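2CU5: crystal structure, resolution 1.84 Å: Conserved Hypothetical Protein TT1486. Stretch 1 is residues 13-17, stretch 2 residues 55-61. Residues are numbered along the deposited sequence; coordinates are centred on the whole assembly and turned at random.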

# COMPACT_ATOMS: atom_id res chain seq x y z
N GLU A 13 -19.40 6.73 -10.65
CA GLU A 13 -19.29 7.64 -9.51
C GLU A 13 -18.34 7.00 -8.50
O GLU A 13 -17.46 7.65 -7.94
N GLU A 14 -18.54 5.71 -8.27
CA GLU A 14 -17.69 4.97 -7.35
C GLU A 14 -17.80 3.49 -7.65
O GLU A 14 -18.88 2.98 -7.96
N GLY A 15 -16.67 2.79 -7.56
CA GLY A 15 -16.67 1.37 -7.83
C GLY A 15 -15.30 0.84 -8.20
O GLY A 15 -14.35 1.60 -8.38
N PHE A 16 -15.21 -0.48 -8.30
CA PHE A 16 -13.98 -1.15 -8.66
C PHE A 16 -14.07 -1.53 -10.13
O PHE A 16 -14.92 -2.35 -10.52
N VAL A 17 -13.22 -0.93 -10.95
CA VAL A 17 -13.22 -1.21 -12.38
C VAL A 17 -12.12 -2.22 -12.66
O VAL A 17 -10.95 -1.98 -12.36
N VAL A 55 -18.07 -9.08 -2.98
CA VAL A 55 -16.82 -8.71 -2.34
C VAL A 55 -16.57 -7.22 -2.57
O VAL A 55 -16.30 -6.47 -1.63
N ALA A 56 -16.69 -6.78 -3.82
CA ALA A 56 -16.49 -5.37 -4.14
C ALA A 56 -17.56 -4.52 -3.44
O ALA A 56 -17.27 -3.44 -2.94
N GLN A 57 -18.78 -5.03 -3.42
CA GLN A 57 -19.88 -4.32 -2.77
C GLN A 57 -19.58 -4.06 -1.29
O GLN A 57 -19.73 -2.94 -0.81
N ASP A 58 -19.16 -5.10 -0.58
CA ASP A 58 -18.85 -4.95 0.84
C ASP A 58 -17.63 -4.05 1.06
O ASP A 58 -17.59 -3.28 2.02
N LEU A 59 -16.64 -4.13 0.18
CA LEU A 59 -15.45 -3.29 0.32
C LEU A 59 -15.82 -1.81 0.26
O LEU A 59 -15.39 -1.02 1.09
N LEU A 60 -16.62 -1.44 -0.74
CA LEU A 60 -17.04 -0.06 -0.91
C LEU A 60 -17.94 0.39 0.25
O LEU A 60 -17.84 1.53 0.72
N GLY A 61 -18.82 -0.50 0.68
CA GLY A 61 -19.71 -0.18 1.78
C GLY A 61 -18.93 0.07 3.05
O GLY A 61 -19.18 1.04 3.77

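A short strand, residues 15-17, lies across a helical segment, residues 55-61, with the two axes 8.7 Å apart at closest approach and their N-to-C directions 134° apart. No direct hydrogen bond joins the two stretches. They are held by a compact apolar contact that buries 273 Å² in all, and its shape is best understood as one aromatic bump set into a shallow hollow on the helix.

The bump is Phe 16. Its CA-to-CB bond points toward the helix, and chi1 in the m well (-72°) with chi2 at -85° carries the ring onto the surface formed by Ala 56, Leu 59 and Leu 60. These three residues belong together because one turn of helix brings residues i, i+3 and i+4 to the same side. Ala 56 makes the low point of that surface. Its side chain is a single methyl, so the strand can come near, with the CA atoms of Phe 16 and Ala 56 only 6.7 Å apart, and the ring lies against the methyl with Phe 16 CD2 3.8 Å from Ala 56 CB. The same ring reaches the helix backbone, where Phe 16 CE2 is 3.8 Å from Ala 56 O. That carbonyl is already engaged within the helix, accepting a hydrogen bond from Leu 60 N (Leu 60 N to Ala 56 O, 3.0 Å), so the ring covers an oxygen that has a partner.

The two leucines form the higher parts of the hollow. Leu 60 fits most tightly, with Phe 16 CE2 3.4 Å from Leu 60 CG, while Phe 16 CE2 also lies 3.8 Å from Leu 59 CB. Both leucines point toward the strand and share the m,t rotamer, a combination well suited to a helix because it keeps the branched end clear of the backbone. Leu 59 is buried and meets the same corner of the ring through its CB, with a smaller share of the contact; Leu 60 has the larger share and extends beyond the ring to the preceding strand residue.

That residue is Gly 15, and here the bump comes from the helix: Leu 60 CD1 rests 3.6 Å from Gly 15 CA. A CB on Gly 15 would point away from the helix, so the need for glycine does not arise from Leu 60. It lies in the backbone itself, whose phi/psi of 158/172 would jam a CB against the carbonyl oxygen of Glu 14. The bare CA nonetheless offers a smooth seat for the leucine methyl.

At the border of the contact, Glu 14 points toward the helix with chi1 p (86°) and chi2 t. Its chain carries the carboxylate to the flank of Leu 60, where Glu 14 OE1 lies 4.3 Å from Leu 60 CB, a loose contact at the margin of the apolar patch. A water completes this edge: the water O donates a hydrogen bond to Leu 60 O at 2.7 Å and a weak one to Glu 14 OE2 at 3.4 Å, linking two acceptors that could not bond to each other directly.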

# COMPACT_ATOMS: atom_id res chain seq x y z
CB GLU A 13 -20.65 7.88 -8.87
CG GLU A 13 -20.64 9.02 -7.87
CD GLU A 13 -21.98 9.23 -7.19
OE1 GLU A 13 -23.01 9.21 -7.90
OE2 GLU A 13 -22.00 9.41 -5.96
CB GLU A 14 -18.05 5.26 -5.89
CG GLU A 14 -19.16 4.40 -5.30
CD GLU A 14 -19.17 4.45 -3.77
OE1 GLU A 14 -19.98 3.72 -3.15
OE2 GLU A 14 -18.38 5.22 -3.19
CB PHE A 16 -13.79 -2.40 -7.81
CG PHE A 16 -13.43 -2.12 -6.38
CD1 PHE A 16 -12.10 -1.90 -6.02
CD2 PHE A 16 -14.41 -2.05 -5.41
CE1 PHE A 16 -11.76 -1.62 -4.69
CE2 PHE A 16 -14.08 -1.77 -4.08
CZ PHE A 16 -12.75 -1.56 -3.72
CB VAL A 17 -12.94 0.07 -13.20
CG1 VAL A 17 -13.02 -0.23 -14.69
CG2 VAL A 17 -13.95 1.15 -12.83
CB VAL A 55 -15.62 -9.55 -2.89
CG1 VAL A 55 -14.30 -8.94 -2.47
CG2 VAL A 55 -15.70 -10.98 -2.37
CB ALA A 56 -16.56 -5.16 -5.66
CB GLN A 57 -21.17 -5.14 -2.91
CG GLN A 57 -21.74 -5.14 -4.32
CD GLN A 57 -22.84 -6.17 -4.49
OE1 GLN A 57 -23.63 -6.41 -3.58
NE2 GLN A 57 -22.90 -6.78 -5.67
CB ASP A 58 -18.63 -6.31 1.50
CG ASP A 58 -19.91 -7.12 1.62
OD1 ASP A 58 -20.98 -6.60 1.26
OD2 ASP A 58 -19.84 -8.28 2.08
CB LEU A 59 -14.42 -3.61 -0.78
CG LEU A 59 -13.65 -4.92 -0.63
CD1 LEU A 59 -12.79 -5.17 -1.88
CD2 LEU A 59 -12.78 -4.85 0.62
CB LEU A 60 -17.79 0.11 -2.23
CG LEU A 60 -16.94 0.02 -3.50
CD1 LEU A 60 -17.84 0.02 -4.73
CD2 LEU A 60 -15.96 1.18 -3.55
O HOH W 1 -16.78 3.68 -0.58